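Enoyl-CoA hydratase (Mycobacterium avium subsp. paratuberculosis, PDB 4LK5) probably catalyses the hydration of enoyl-CoA thioesters, as a trimeric member of the crotonase-like enoyl-CoA hydratase/isomerase family. Local coordinates at residues C[112-116]-C[262-266]; C[142-146]-C[174-178]. One frame throughout, in Å; residues are numbered along the deposited sequence.

Contact 1: C[112-116]-C[262-266]; sequences DEIIL and FDGQS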
loop_
_atom_site.group_PDB
_atom_site.type_symbol
_atom_site.label_atom_id
_atom_site.label_comp_id
_atom_site.label_asym_id
_atom_site.label_seq_id
_atom_site.Cartn_x
_atom_site.Cartn_y
_atom_site.Cartn_z
ATOM N N ASP C 112 6.718 -30.220 1.858
ATOM C CA ASP C 112 5.557 -31.068 1.746
ATOM C C ASP C 112 4.618 -30.565 0.612
ATOM O O ASP C 112 4.647 -29.394 0.206
ATOM C CB ASP C 112 4.844 -31.158 3.121
ATOM C CG ASP C 112 4.490 -32.620 3.546
ATOM O OD1 ASP C 112 5.216 -33.578 3.181
ATOM O OD2 ASP C 112 3.481 -32.812 4.272
ATOM N N GLU C 113 3.801 -31.482 0.106
ATOM C CA GLU C 113 2.909 -31.245 -1.022
ATOM C C GLU C 113 1.803 -30.200 -0.699
ATOM O O GLU C 113 1.331 -29.510 -1.594
ATOM C CB GLU C 113 2.277 -32.598 -1.481
ATOM C CG GLU C 113 1.939 -32.706 -2.976
ATOM C CD GLU C 113 0.956 -33.841 -3.362
ATOM O OE1 GLU C 113 0.417 -34.584 -2.492
ATOM O OE2 GLU C 113 0.710 -33.990 -4.584
ATOM N N ILE C 114 1.376 -30.105 0.558
ATOM C CA ILE C 114 0.336 -29.136 0.953
ATOM C C ILE C 114 0.725 -27.761 0.395
ATOM O O ILE C 114 -0.055 -27.081 -0.266
ATOM C CB ILE C 114 0.171 -28.926 2.491
ATOM C CG1 ILE C 114 0.826 -30.037 3.315
ATOM C CG2 ILE C 114 -1.295 -28.752 2.868
ATOM C CD1 ILE C 114 0.600 -29.930 4.821
ATOM N N ILE C 115 1.963 -27.377 0.646
ATOM C CA ILE C 115 2.399 -26.047 0.280
ATOM C C ILE C 115 2.481 -25.846 -1.230
ATOM O O ILE C 115 2.054 -24.802 -1.748
ATOM C CB ILE C 115 3.752 -25.719 0.899
ATOM C CG1 ILE C 115 3.663 -25.904 2.413
ATOM C CG2 ILE C 115 4.118 -24.275 0.573
ATOM C CD1 ILE C 115 4.990 -26.167 3.076
ATOM N N LEU C 116 3.042 -26.836 -1.919
ATOM C CA LEU C 116 3.137 -26.800 -3.383
ATOM C C LEU C 116 1.771 -26.614 -4.009
ATOM O O LEU C 116 1.652 -26.019 -5.056
ATOM C CB LEU C 116 3.741 -28.101 -3.923
ATOM C CG LEU C 116 5.179 -28.248 -4.437
ATOM C CD1 LEU C 116 6.150 -27.289 -3.769
ATOM C CD2 LEU C 116 5.636 -29.709 -4.264
ATOM N N PHE C 262 7.438 -21.641 0.774
ATOM C CA PHE C 262 7.801 -23.054 0.624
ATOM C C PHE C 262 9.078 -23.474 1.385
ATOM O O PHE C 262 9.016 -24.364 2.226
ATOM C CB PHE C 262 7.966 -23.422 -0.832
ATOM C CG PHE C 262 8.346 -24.849 -1.020
ATOM C CD1 PHE C 262 7.422 -25.850 -0.782
ATOM C CD2 PHE C 262 9.637 -25.201 -1.386
ATOM C CE1 PHE C 262 7.774 -27.173 -0.926
ATOM C CE2 PHE C 262 9.992 -26.534 -1.542
ATOM C CZ PHE C 262 9.057 -27.516 -1.305
ATOM N N ASP C 263 10.210 -22.828 1.105
ATOM C CA ASP C 263 11.472 -23.082 1.841
ATOM C C ASP C 263 11.387 -22.828 3.342
ATOM O O ASP C 263 12.092 -23.421 4.120
ATOM C CB ASP C 263 12.604 -22.191 1.327
ATOM C CG ASP C 263 12.906 -22.389 -0.158
ATOM O OD1 ASP C 263 12.680 -23.484 -0.726
ATOM O OD2 ASP C 263 13.375 -21.417 -0.764
ATOM N N GLY C 264 10.542 -21.910 3.752
ATOM C CA GLY C 264 10.429 -21.598 5.151
ATOM C C GLY C 264 9.471 -22.507 5.890
ATOM O O GLY C 264 9.813 -22.955 6.981
ATOM N N GLN C 265 8.284 -22.771 5.313
ATOM C CA GLN C 265 7.291 -23.611 5.972
ATOM C C GLN C 265 7.793 -25.015 6.065
ATOM O O GLN C 265 7.557 -25.633 7.089
ATOM C CB GLN C 265 5.922 -23.691 5.274
ATOM C CG GLN C 265 4.939 -22.582 5.540
ATOM C CD GLN C 265 4.377 -22.446 6.949
ATOM O OE1 GLN C 265 5.100 -22.264 7.912
ATOM N NE2 GLN C 265 3.072 -22.342 7.030
ATOM N N SER C 266 8.407 -25.522 4.987
ATOM C CA SER C 266 9.027 -26.873 4.963
ATOM C C SER C 266 9.805 -27.148 6.250
ATOM O O SER C 266 9.629 -28.192 6.856
ATOM C CB SER C 266 9.982 -27.007 3.793
ATOM O OG SER C 266 9.266 -26.967 2.592
#
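Ile115 and Phe262 meet where the first turn of helix 113-127 packs on helix 254-269. No hydrogen bond crosses between 112-116 and 262-266. The aromatic side chain leaves its helix with CG anti to the backbone N (chi1 180°), which carries the ring over to the other helix. Phe262 CB lies 4.2 Å from Ile115 CG2. One bond beyond CG, Phe262 CD1 is 3.9 Å from Ile115 CG2, which lies near the ring plane and meets an edge. The two side chains cross at about a right angle. Phe262 CE1 comes next, 3.3 Å from Leu116 CD1. That leucine methyl approaches the CD1-CE1 bond of Phe262 obliquely, with Phe262 CZ a little further off. Asp112 O sits at the ring edge, 4.0 Å from Phe262 CE1. One face of the ring carries Ser266 OG, 3.8 Å above the plane and over its centre. Ser266 OG gives its hydrogen to Phe262 O at 2.6 Å, while Ser266 N bonds the same oxygen from the opposite face of its plane. The other branch of Ile115 ends at CD1, 3.4 Å from Gln265 CB. The Gln265 chain bends at chi2 (-66°), and its amide is hydrogen-bonded to Asp174 and Met172 N. This is apolar helix-to-helix packing, partly buried. It joins two helices of the crotonase-like fold that lie far apart in sequence.

Contact 2: C[142-146]-C[174-178]; sequences GVGVS and DGGAS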
loop_
_atom_site.group_PDB
_atom_site.type_symbol
_atom_site.label_atom_id
_atom_site.label_comp_id
_atom_site.label_asym_id
_atom_site.label_seq_id
_atom_site.Cartn_x
_atom_site.Cartn_y
_atom_site.Cartn_z
ATOM N N GLY C 142 -5.877 -18.378 8.543
ATOM C CA GLY C 142 -4.720 -18.953 7.823
ATOM C C GLY C 142 -4.838 -18.859 6.306
ATOM O O GLY C 142 -5.200 -17.822 5.777
ATOM N N VAL C 143 -4.538 -19.941 5.585
ATOM C CA VAL C 143 -4.620 -19.859 4.122
ATOM C C VAL C 143 -5.989 -19.547 3.605
ATOM O O VAL C 143 -6.118 -19.266 2.433
ATOM C CB VAL C 143 -4.213 -21.144 3.367
ATOM C CG1 VAL C 143 -2.732 -21.126 3.080
ATOM C CG2 VAL C 143 -4.640 -22.381 4.103
ATOM N N GLY C 144 -7.016 -19.666 4.428
ATOM C CA GLY C 144 -8.341 -19.251 4.002
ATOM C C GLY C 144 -8.268 -17.773 3.634
ATOM O O GLY C 144 -8.814 -17.328 2.607
ATOM N N VAL C 145 -7.531 -17.028 4.454
ATOM C CA VAL C 145 -7.362 -15.610 4.241
ATOM C C VAL C 145 -6.549 -15.390 2.982
ATOM O O VAL C 145 -6.921 -14.563 2.150
ATOM C CB VAL C 145 -6.699 -14.936 5.447
ATOM C CG1 VAL C 145 -6.339 -13.511 5.124
ATOM C CG2 VAL C 145 -7.621 -14.978 6.658
ATOM N N SER C 146 -5.456 -16.141 2.826
ATOM C CA SER C 146 -4.612 -15.978 1.649
ATOM C C SER C 146 -5.416 -16.169 0.398
ATOM O O SER C 146 -5.290 -15.404 -0.547
ATOM C CB SER C 146 -3.455 -16.958 1.628
ATOM O OG SER C 146 -2.693 -16.857 2.814
ATOM N N ASP C 174 1.604 -18.502 4.621
ATOM C CA ASP C 174 1.878 -19.113 3.335
ATOM C C ASP C 174 0.746 -18.727 2.393
ATOM O O ASP C 174 -0.055 -17.855 2.731
ATOM C CB ASP C 174 2.180 -20.632 3.460
ATOM C CG ASP C 174 1.091 -21.425 4.167
ATOM O OD1 ASP C 174 -0.086 -21.225 3.891
ATOM O OD2 ASP C 174 1.410 -22.303 4.985
ATOM N N GLY C 175 0.715 -19.292 1.199
ATOM C CA GLY C 175 -0.291 -18.901 0.199
ATOM C C GLY C 175 -0.151 -17.480 -0.343
ATOM O O GLY C 175 -1.119 -16.884 -0.809
ATOM N N GLY C 176 1.064 -16.954 -0.289
ATOM C CA GLY C 176 1.353 -15.619 -0.758
ATOM C C GLY C 176 0.935 -14.506 0.169
ATOM O O GLY C 176 1.051 -13.364 -0.220
ATOM N N ALA C 177 0.427 -14.840 1.360
ATOM C CA ALA C 177 0.078 -13.856 2.370
ATOM C C ALA C 177 1.202 -12.825 2.693
ATOM O O ALA C 177 0.882 -11.668 2.986
ATOM C CB ALA C 177 -0.364 -14.552 3.650
ATOM N N SER C 178 2.484 -13.221 2.626
ATOM C CA SER C 178 3.610 -12.259 2.794
ATOM C C SER C 178 3.670 -11.130 1.716
ATOM O O SER C 178 4.262 -10.068 1.948
ATOM C CB SER C 178 4.961 -12.978 2.926
ATOM O OG SER C 178 5.322 -13.701 1.760
#
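Asp174 and Ser146 are joined by the one hydrogen bond between 174-178 and 142-146. Asp174 O accepts from Ser146 OG at 2.8 Å. The C=O...OG angle is 150°, and the donor is tilted 18° from the carbonyl plane. Ser146 OG lies beside its own backbone N (chi1 -55°), and from there it reaches the turn. The approach of Asp174 OD1 to Val143 CG1 is too close in the model, and its detail is doubtful. Asp174 OD2 is engaged by Gln265 of helix 254-269. Gly175 follows, with its O 3.4 Å from Ser146 CB. Gly175 CA lies 4.0 Å from Ser146 CB, so the backbone of the turn packs directly against the serine. Gly175 and Gly176 both have positive phi, as the type I' turn from Asp174 to Ala177 requires. Gly176 is also the N-cap of helix 177-185, and Gly176 N is hydrogen-bonded to Glu261 OE1. Ala177 opens that helix. Its CB points at the other segment and stops 3.4 Å from Ser146 OG. Ser178 turns to other partners: its OG is hydrogen-bonded to Glu261 OE2, and it packs on Ile246 of a second subunit. The contact is buried near the centre of the chain. It sets the start of helix 177-185 against helix 143-150, which follows strand 139-141, and Phe166 packs on both Ser146 and Asp174.

The centres of contact 1 and contact 2 lie about 13 Å apart. The chain runs through 112-116, then 142-146 and 174-178, and last 262-266, so both halves of contact 2 fall between the two halves of contact 1. Contact 2 is near the middle of the chain, while contact 1 is further out. They touch through Gln265 NE2 and Asp174 OD2, 2.6 Å apart in a probable hydrogen bond. Helix 254-269 takes part in contact 1 and also reaches contact 2. It thus touches both the turn before helix 177-185 and the start of helix 113-127. All four segments lie within the enoyl-CoA hydratase/isomerase family region.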